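Local coordinates for uncharacterized protein (Exiguobacterium sibiricum, PDB 3B77) that is of unknown function but carries a bacterial pleckstrin homology domain, followed by a region that probably serves in oligomerisation, at residues 5-10 and 108-113; 88-93 and 116-121. One frame throughout, in Å; residues are numbered along the deposited sequence.

How the contacts relate
The two contacts illustrate how one helix can close a PH-type domain by leaning on different strands with successive turns. Along the chain the segments alternate, 5-10, 88-93, 108-113, 116-121, so the contacts interlock. Helix 108-146 supplies the second partner of both. Its first turns meet the N-terminal strand 6-7 in contact 1, and later turns meet the central strand of the three-stranded sheet in contact 2. The centres lie about 12 Å apart, and the contacts merge directly: V111 CG2 is 3.9 Å from V88 CG2, and V111 CG1 packs on I90 CB at 4.2 Å. V111 thus links the partly buried contact 1 to the buried contact 2.

Contact 1: 5-10 and 108-113; sequences GQVIHP and LEHVKD
V7 reaches the first turns of helix 108-146 with both of its methyl groups, each meeting a different residue. V7 CG1 lies 4.1 Å from H110 CB, so it rests against the root of the histidine side chain, with the imidazole meeting it only at a slant. V7 CG2 lies 4.2 Å from V111 CG2. The split follows from the valine torsion: CG1 stands opposite the backbone N (chi1 177°), which turns CG2 to the N side and toward V111. The contact is slight, purely apolar, and grades from the buried V111 to the exposed H110.

In the next shell, F32 touches both V7 and H110, while V103 touches both V7 and V111, so a residue from each sheet backs the valine. Backbone hydrogen bonds join Q6 and I8 to strand 30-35 and G5 to strand 97-104, so the segment edges one sheet and reaches the other. The whole is consistent with the PH fold, in which the helix that follows the last strand of the domain, here 108-146, covers one end of the strand sandwich.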
ATOM      1  N   GLY A   5     -23.952   4.898 -63.668  1.00 71.79           N
ATOM      2  CA  GLY A   5     -22.828   4.088 -64.129  1.00 69.75           C
ATOM      3  C   GLY A   5     -23.133   2.783 -64.808  1.00 68.14           C
ATOM      4  O   GLY A   5     -24.223   2.257 -64.685  1.00 67.66           O
ATOM      5  N   GLN A   6     -22.126   2.264 -65.513  1.00 68.88           N
ATOM      6  CA  GLN A   6     -22.237   1.023 -66.270  1.00 69.32           C
ATOM      7  C   GLN A   6     -21.259  -0.023 -65.756  1.00 68.25           C
ATOM      8  O   GLN A   6     -20.074   0.247 -65.615  1.00 68.85           O
ATOM      9  CB  GLN A   6     -21.930   1.262 -67.763  1.00 70.18           C
ATOM     10  CG  GLN A   6     -22.773   2.340 -68.479  1.00 70.66           C
ATOM     11  CD  GLN A   6     -24.222   1.960 -68.661  1.00 71.10           C
ATOM     12  OE1 GLN A   6     -24.544   0.839 -69.032  1.00 71.05           O
ATOM     13  NE2 GLN A   6     -25.109   2.905 -68.410  1.00 70.76           N
ATOM     14  N   VAL A   7     -21.759  -1.221 -65.500  1.00 67.55           N
ATOM     15  CA  VAL A   7     -20.906  -2.340 -65.173  1.00 67.21           C
ATOM     16  C   VAL A   7     -20.167  -2.730 -66.443  1.00 68.40           C
ATOM     17  O   VAL A   7     -20.792  -3.013 -67.475  1.00 69.25           O
ATOM     18  CB  VAL A   7     -21.718  -3.534 -64.656  1.00 67.03           C
ATOM     19  CG1 VAL A   7     -20.806  -4.726 -64.385  1.00 66.57           C
ATOM     20  CG2 VAL A   7     -22.499  -3.141 -63.401  1.00 64.85           C
ATOM     21  N   ILE A   8     -18.839  -2.717 -66.377  1.00 69.50           N
ATOM     22  CA  ILE A   8     -18.010  -3.045 -67.523  1.00 69.96           C
ATOM     23  C   ILE A   8     -17.767  -4.553 -67.559  1.00 72.34           C
ATOM     24  O   ILE A   8     -17.610  -5.187 -66.527  1.00 73.23           O
ATOM     25  CB  ILE A   8     -16.660  -2.306 -67.452  1.00 69.21           C
ATOM     26  CG1 ILE A   8     -16.850  -0.781 -67.280  1.00 68.34           C
ATOM     27  CG2 ILE A   8     -15.807  -2.641 -68.644  1.00 67.63           C
ATOM     28  CD1 ILE A   8     -17.760  -0.109 -68.277  1.00 66.15           C
ATOM     29  N   HIS A   9     -17.730  -5.117 -68.757  1.00 75.08           N
ATOM     30  CA  HIS A   9     -17.464  -6.529 -68.956  1.00 76.74           C
ATOM     31  C   HIS A   9     -15.950  -6.756 -68.816  1.00 77.20           C
ATOM     32  O   HIS A   9     -15.169  -5.913 -69.227  1.00 77.10           O
ATOM     33  CB  HIS A   9     -17.938  -6.935 -70.358  1.00 77.63           C
ATOM     34  CG  HIS A   9     -17.932  -8.410 -70.601  1.00 78.85           C
ATOM     35  ND1 HIS A   9     -16.810  -9.092 -71.019  1.00 79.82           N
ATOM     36  CD2 HIS A   9     -18.912  -9.336 -70.494  1.00 80.07           C
ATOM     37  CE1 HIS A   9     -17.095 -10.375 -71.145  1.00 80.19           C
ATOM     38  NE2 HIS A   9     -18.365 -10.550 -70.835  1.00 79.95           N
ATOM     39  N   PRO A  10     -15.532  -7.874 -68.208  1.00 78.12           N
ATOM     40  CA  PRO A  10     -14.128  -8.276 -68.068  1.00 79.46           C
ATOM     41  C   PRO A  10     -13.223  -8.118 -69.292  1.00 81.51           C
ATOM     42  O   PRO A  10     -12.027  -7.863 -69.141  1.00 81.93           O
ATOM     43  CB  PRO A  10     -14.230  -9.756 -67.713  1.00 79.04           C
ATOM     44  CG  PRO A  10     -15.512  -9.879 -66.995  1.00 78.42           C
ATOM     45  CD  PRO A  10     -16.429  -8.817 -67.523  1.00 78.09           C
ATOM     46  N   LEU A 108     -28.739  -4.989 -63.048  1.00 76.58           N
ATOM     47  CA  LEU A 108     -29.029  -5.374 -61.655  1.00 76.41           C
ATOM     48  C   LEU A 108     -28.424  -6.714 -61.277  1.00 75.36           C
ATOM     49  O   LEU A 108     -27.905  -6.859 -60.176  1.00 74.31           O
ATOM     50  CB  LEU A 108     -30.550  -5.434 -61.423  1.00 77.85           C
ATOM     51  CG  LEU A 108     -31.131  -5.689 -60.012  1.00 78.76           C
ATOM     52  CD1 LEU A 108     -32.607  -5.296 -60.027  1.00 80.52           C
ATOM     53  CD2 LEU A 108     -30.982  -7.136 -59.472  1.00 81.96           C
ATOM     54  N   GLU A 109     -28.508  -7.686 -62.188  1.00 74.46           N
ATOM     55  CA  GLU A 109     -27.983  -9.024 -61.939  1.00 74.03           C
ATOM     56  C   GLU A 109     -26.537  -8.944 -61.446  1.00 73.05           C
ATOM     57  O   GLU A 109     -26.131  -9.702 -60.592  1.00 72.68           O
ATOM     58  CB  GLU A 109     -28.090  -9.895 -63.201  1.00 73.77           C
ATOM     59  N   HIS A 110     -25.781  -7.989 -61.961  1.00 72.63           N
ATOM     60  CA  HIS A 110     -24.363  -7.863 -61.641  1.00 72.87           C
ATOM     61  C   HIS A 110     -24.105  -7.070 -60.370  1.00 70.48           C
ATOM     62  O   HIS A 110     -23.250  -7.442 -59.569  1.00 69.15           O
ATOM     63  CB  HIS A 110     -23.627  -7.192 -62.803  1.00 75.09           C
ATOM     64  CG  HIS A 110     -23.703  -7.961 -64.076  1.00 78.37           C
ATOM     65  ND1 HIS A 110     -24.541  -7.608 -65.111  1.00 81.06           N
ATOM     66  CD2 HIS A 110     -23.067  -9.088 -64.468  1.00 80.78           C
ATOM     67  CE1 HIS A 110     -24.408  -8.481 -66.089  1.00 82.61           C
ATOM     68  NE2 HIS A 110     -23.521  -9.388 -65.724  1.00 81.65           N
ATOM     69  N   VAL A 111     -24.833  -5.969 -60.206  1.00 68.01           N
ATOM     70  CA  VAL A 111     -24.718  -5.151 -59.007  1.00 66.57           C
ATOM     71  C   VAL A 111     -25.129  -5.952 -57.768  1.00 67.06           C
ATOM     72  O   VAL A 111     -24.553  -5.776 -56.692  1.00 67.13           O
ATOM     73  CB  VAL A 111     -25.562  -3.845 -59.072  1.00 65.31           C
ATOM     74  CG1 VAL A 111     -25.174  -2.918 -57.924  1.00 64.18           C
ATOM     75  CG2 VAL A 111     -25.357  -3.113 -60.383  1.00 64.07           C
ATOM     76  N   LYS A 112     -26.111  -6.836 -57.915  1.00 67.91           N
ATOM     77  CA  LYS A 112     -26.532  -7.662 -56.800  1.00 69.67           C
ATOM     78  C   LYS A 112     -25.391  -8.597 -56.424  1.00 68.13           C
ATOM     79  O   LYS A 112     -25.259  -8.934 -55.269  1.00 69.30           O
ATOM     80  CB  LYS A 112     -27.818  -8.473 -57.103  1.00 71.55           C
ATOM     81  CG  LYS A 112     -27.554  -9.965 -57.482  1.00 74.08           C
ATOM     82  CD  LYS A 112     -28.823 -10.743 -57.854  1.00 75.63           C
ATOM     83  CE  LYS A 112     -28.520 -12.261 -58.067  1.00 77.31           C
ATOM     84  NZ  LYS A 112     -27.313 -12.549 -58.937  1.00 78.74           N
ATOM     85  N   ASP A 113     -24.585  -9.040 -57.380  1.00 66.99           N
ATOM     86  CA  ASP A 113     -23.439  -9.884 -57.040  1.00 67.50           C
ATOM     87  C   ASP A 113     -22.366  -9.107 -56.270  1.00 64.51           C
ATOM     88  O   ASP A 113     -21.695  -9.664 -55.421  1.00 64.08           O
ATOM     89  CB  ASP A 113     -22.814 -10.534 -58.290  1.00 69.33           C
ATOM     90  CG  ASP A 113     -23.722 -11.578 -58.945  1.00 72.34           C
ATOM     91  OD1 ASP A 113     -24.724 -12.020 -58.298  1.00 77.27           O
ATOM     92  OD2 ASP A 113     -23.398 -11.964 -60.111  1.00 75.64           O
TER

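Contact 2: 88-93 and 116-121; sequences VEIKFE and KALLAI
The backbone bond from I121 N to A117 O, 2.9 Å long, belongs to the helical turn that carries L118 against I90 and F92. Beside it, A120 N donates to K116 O at 3.1 Å; the contact with the strand itself is made by hydrocarbon groups. One methyl does the work: L118 CD1 is 3.7 Å from F92 CD1 and 4.0 Å from I90 CD1. L118 crosses the isoleucine at about a right angle, whereas it comes to the phenyl ring obliquely, near its CD1-CE1 bond. The extended second torsion of L118 (chi2 -178°) carries CD1 away from the helix to this point. I90 and F92, two residues apart on the strand, both direct their side chains at the helix, and all three touching residues are buried.

Neighbouring strands and side chains place the site in the fold. Backbone hydrogen bonds pair I90 with I101 and F92 with Y99 on strand 97-104. The ring of F92 meets that of Y99 with the planes nearly parallel, about 5° apart, and the side chain of I90 also touches I101, as well as L114 on the helix. L118 has I73 of strand 73-79 and Y187 of helix 184-191 as further neighbours, so the contact lies where the three-stranded sheet, the long helix and helix 184-191 converge.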
ATOM      1  N   VAL A  88     -30.092   1.468 -59.975  1.00 76.53           N
ATOM      2  CA  VAL A  88     -30.043   0.781 -58.688  1.00 73.61           C
ATOM      3  C   VAL A  88     -28.863   1.427 -57.953  1.00 72.62           C
ATOM      4  O   VAL A  88     -27.892   1.816 -58.576  1.00 72.20           O
ATOM      5  CB  VAL A  88     -29.856  -0.754 -58.852  1.00 73.21           C
ATOM      6  CG1 VAL A  88     -31.026  -1.348 -59.574  1.00 70.93           C
ATOM      7  CG2 VAL A  88     -28.565  -1.106 -59.589  1.00 70.66           C
ATOM      8  N   GLU A  89     -28.952   1.575 -56.638  1.00 72.01           N
ATOM      9  CA  GLU A  89     -27.901   2.234 -55.867  1.00 71.21           C
ATOM     10  C   GLU A  89     -27.284   1.268 -54.875  1.00 68.30           C
ATOM     11  O   GLU A  89     -27.994   0.619 -54.120  1.00 68.25           O
ATOM     12  CB  GLU A  89     -28.477   3.443 -55.127  1.00 71.80           C
ATOM     13  CG  GLU A  89     -27.461   4.218 -54.285  1.00 75.40           C
ATOM     14  CD  GLU A  89     -28.089   5.035 -53.141  1.00 76.60           C
ATOM     15  OE1 GLU A  89     -28.699   4.444 -52.221  1.00 80.32           O
ATOM     16  OE2 GLU A  89     -27.932   6.269 -53.135  1.00 82.17           O
ATOM     17  N   ILE A  90     -25.955   1.174 -54.889  1.00 66.97           N
ATOM     18  CA  ILE A  90     -25.191   0.377 -53.919  1.00 64.09           C
ATOM     19  C   ILE A  90     -24.430   1.346 -53.031  1.00 63.69           C
ATOM     20  O   ILE A  90     -23.879   2.342 -53.497  1.00 63.03           O
ATOM     21  CB  ILE A  90     -24.228  -0.628 -54.592  1.00 63.54           C
ATOM     22  CG1 ILE A  90     -23.603  -1.561 -53.546  1.00 63.21           C
ATOM     23  CG2 ILE A  90     -23.176   0.094 -55.400  1.00 62.95           C
ATOM     24  CD1 ILE A  90     -22.857  -2.737 -54.148  1.00 63.26           C
ATOM     25  N   LYS A  91     -24.456   1.078 -51.734  1.00 63.61           N
ATOM     26  CA  LYS A  91     -23.779   1.909 -50.771  1.00 64.33           C
ATOM     27  C   LYS A  91     -22.888   1.083 -49.858  1.00 61.28           C
ATOM     28  O   LYS A  91     -23.106  -0.106 -49.657  1.00 59.24           O
ATOM     29  CB  LYS A  91     -24.778   2.647 -49.885  1.00 66.22           C
ATOM     30  CG  LYS A  91     -25.788   3.547 -50.578  1.00 70.75           C
ATOM     31  CD  LYS A  91     -26.908   3.981 -49.592  1.00 73.33           C
ATOM     32  CE  LYS A  91     -26.362   4.774 -48.371  1.00 76.73           C
ATOM     33  NZ  LYS A  91     -27.417   5.171 -47.360  1.00 77.26           N
ATOM     34  N   PHE A  92     -21.879   1.753 -49.317  1.00 59.22           N
ATOM     35  CA  PHE A  92     -20.975   1.198 -48.316  1.00 57.82           C
ATOM     36  C   PHE A  92     -20.061   2.292 -47.808  1.00 58.75           C
ATOM     37  O   PHE A  92     -20.056   3.412 -48.317  1.00 57.65           O
ATOM     38  CB  PHE A  92     -20.142   0.031 -48.852  1.00 55.55           C
ATOM     39  CG  PHE A  92     -19.342   0.369 -50.060  1.00 54.49           C
ATOM     40  CD1 PHE A  92     -19.890   0.243 -51.330  1.00 53.79           C
ATOM     41  CD2 PHE A  92     -18.031   0.811 -49.937  1.00 53.79           C
ATOM     42  CE1 PHE A  92     -19.148   0.561 -52.431  1.00 54.12           C
ATOM     43  CE2 PHE A  92     -17.277   1.122 -51.026  1.00 52.42           C
ATOM     44  CZ  PHE A  92     -17.824   1.010 -52.274  1.00 54.43           C
ATOM     45  N   GLU A  93     -19.319   1.947 -46.768  1.00 60.60           N
ATOM     46  CA  GLU A  93     -18.333   2.815 -46.187  1.00 62.68           C
ATOM     47  C   GLU A  93     -17.030   2.052 -46.174  1.00 61.89           C
ATOM     48  O   GLU A  93     -16.971   0.904 -45.733  1.00 60.79           O
ATOM     49  CB  GLU A  93     -18.742   3.218 -44.773  1.00 64.26           C
ATOM     50  CG  GLU A  93     -20.059   4.024 -44.731  1.00 68.62           C
ATOM     51  CD  GLU A  93     -20.453   4.502 -43.344  1.00 70.45           C
ATOM     52  OE1 GLU A  93     -19.648   4.348 -42.384  1.00 75.42           O
ATOM     53  OE2 GLU A  93     -21.587   5.039 -43.238  1.00 75.69           O
ATOM     54  N   LYS A 116     -23.497  -8.745 -52.654  1.00 59.53           N
ATOM     55  CA  LYS A 116     -23.189  -9.948 -51.885  1.00 60.47           C
ATOM     56  C   LYS A 116     -21.729 -10.020 -51.502  1.00 58.39           C
ATOM     57  O   LYS A 116     -21.425 -10.306 -50.362  1.00 59.12           O
ATOM     58  CB  LYS A 116     -23.582 -11.220 -52.642  1.00 61.12           C
ATOM     59  CG  LYS A 116     -25.097 -11.435 -52.870  1.00 63.13           C
ATOM     60  CD  LYS A 116     -25.313 -12.817 -53.536  1.00 64.82           C
ATOM     61  CE  LYS A 116     -26.684 -13.042 -54.132  1.00 66.28           C
ATOM     62  NZ  LYS A 116     -26.824 -14.464 -54.680  1.00 67.18           N
ATOM     63  N   ALA A 117     -20.841  -9.758 -52.455  1.00 58.17           N
ATOM     64  CA  ALA A 117     -19.372  -9.809 -52.234  1.00 58.16           C
ATOM     65  C   ALA A 117     -18.920  -8.872 -51.119  1.00 57.13           C
ATOM     66  O   ALA A 117     -18.241  -9.295 -50.182  1.00 58.40           O
ATOM     67  CB  ALA A 117     -18.602  -9.475 -53.541  1.00 56.57           C
ATOM     68  N   LEU A 118     -19.316  -7.605 -51.227  1.00 56.12           N
ATOM     69  CA  LEU A 118     -18.966  -6.584 -50.236  1.00 54.86           C
ATOM     70  C   LEU A 118     -19.490  -6.927 -48.833  1.00 54.86           C
ATOM     71  O   LEU A 118     -18.786  -6.760 -47.821  1.00 56.33           O
ATOM     72  CB  LEU A 118     -19.493  -5.223 -50.689  1.00 54.50           C
ATOM     73  CG  LEU A 118     -18.789  -4.640 -51.918  1.00 54.29           C
ATOM     74  CD1 LEU A 118     -19.362  -3.256 -52.274  1.00 53.64           C
ATOM     75  CD2 LEU A 118     -17.263  -4.583 -51.657  1.00 51.66           C
ATOM     76  N   LEU A 119     -20.712  -7.442 -48.785  1.00 54.46           N
ATOM     77  CA  LEU A 119     -21.366  -7.884 -47.546  1.00 53.73           C
ATOM     78  C   LEU A 119     -20.520  -8.996 -46.867  1.00 53.91           C
ATOM     79  O   LEU A 119     -20.300  -8.998 -45.662  1.00 55.42           O
ATOM     80  CB  LEU A 119     -22.758  -8.395 -47.930  1.00 53.30           C
ATOM     81  CG  LEU A 119     -24.056  -8.244 -47.148  1.00 53.66           C
ATOM     82  CD1 LEU A 119     -24.340  -6.820 -46.678  1.00 53.26           C
ATOM     83  CD2 LEU A 119     -25.190  -8.722 -48.092  1.00 53.24           C
ATOM     84  N   ALA A 120     -20.021  -9.919 -47.672  1.00 54.47           N
ATOM     85  CA  ALA A 120     -19.196 -11.012 -47.206  1.00 54.62           C
ATOM     86  C   ALA A 120     -17.838 -10.502 -46.724  1.00 55.34           C
ATOM     87  O   ALA A 120     -17.325 -10.955 -45.699  1.00 57.53           O
ATOM     88  CB  ALA A 120     -19.024 -12.017 -48.328  1.00 53.54           C
ATOM     89  N   ILE A 121     -17.264  -9.548 -47.450  1.00 55.46           N
ATOM     90  CA  ILE A 121     -15.978  -8.938 -47.044  1.00 55.08           C
ATOM     91  C   ILE A 121     -16.144  -8.216 -45.704  1.00 54.91           C
ATOM     92  O   ILE A 121     -15.370  -8.438 -44.791  1.00 54.93           O
ATOM     93  CB  ILE A 121     -15.436  -7.943 -48.125  1.00 54.39           C
ATOM     94  CG1 ILE A 121     -15.107  -8.685 -49.428  1.00 54.12           C
ATOM     95  CG2 ILE A 121     -14.177  -7.203 -47.626  1.00 54.48           C
ATOM     96  CD1 ILE A 121     -14.766  -7.746 -50.577  1.00 53.62           C
TER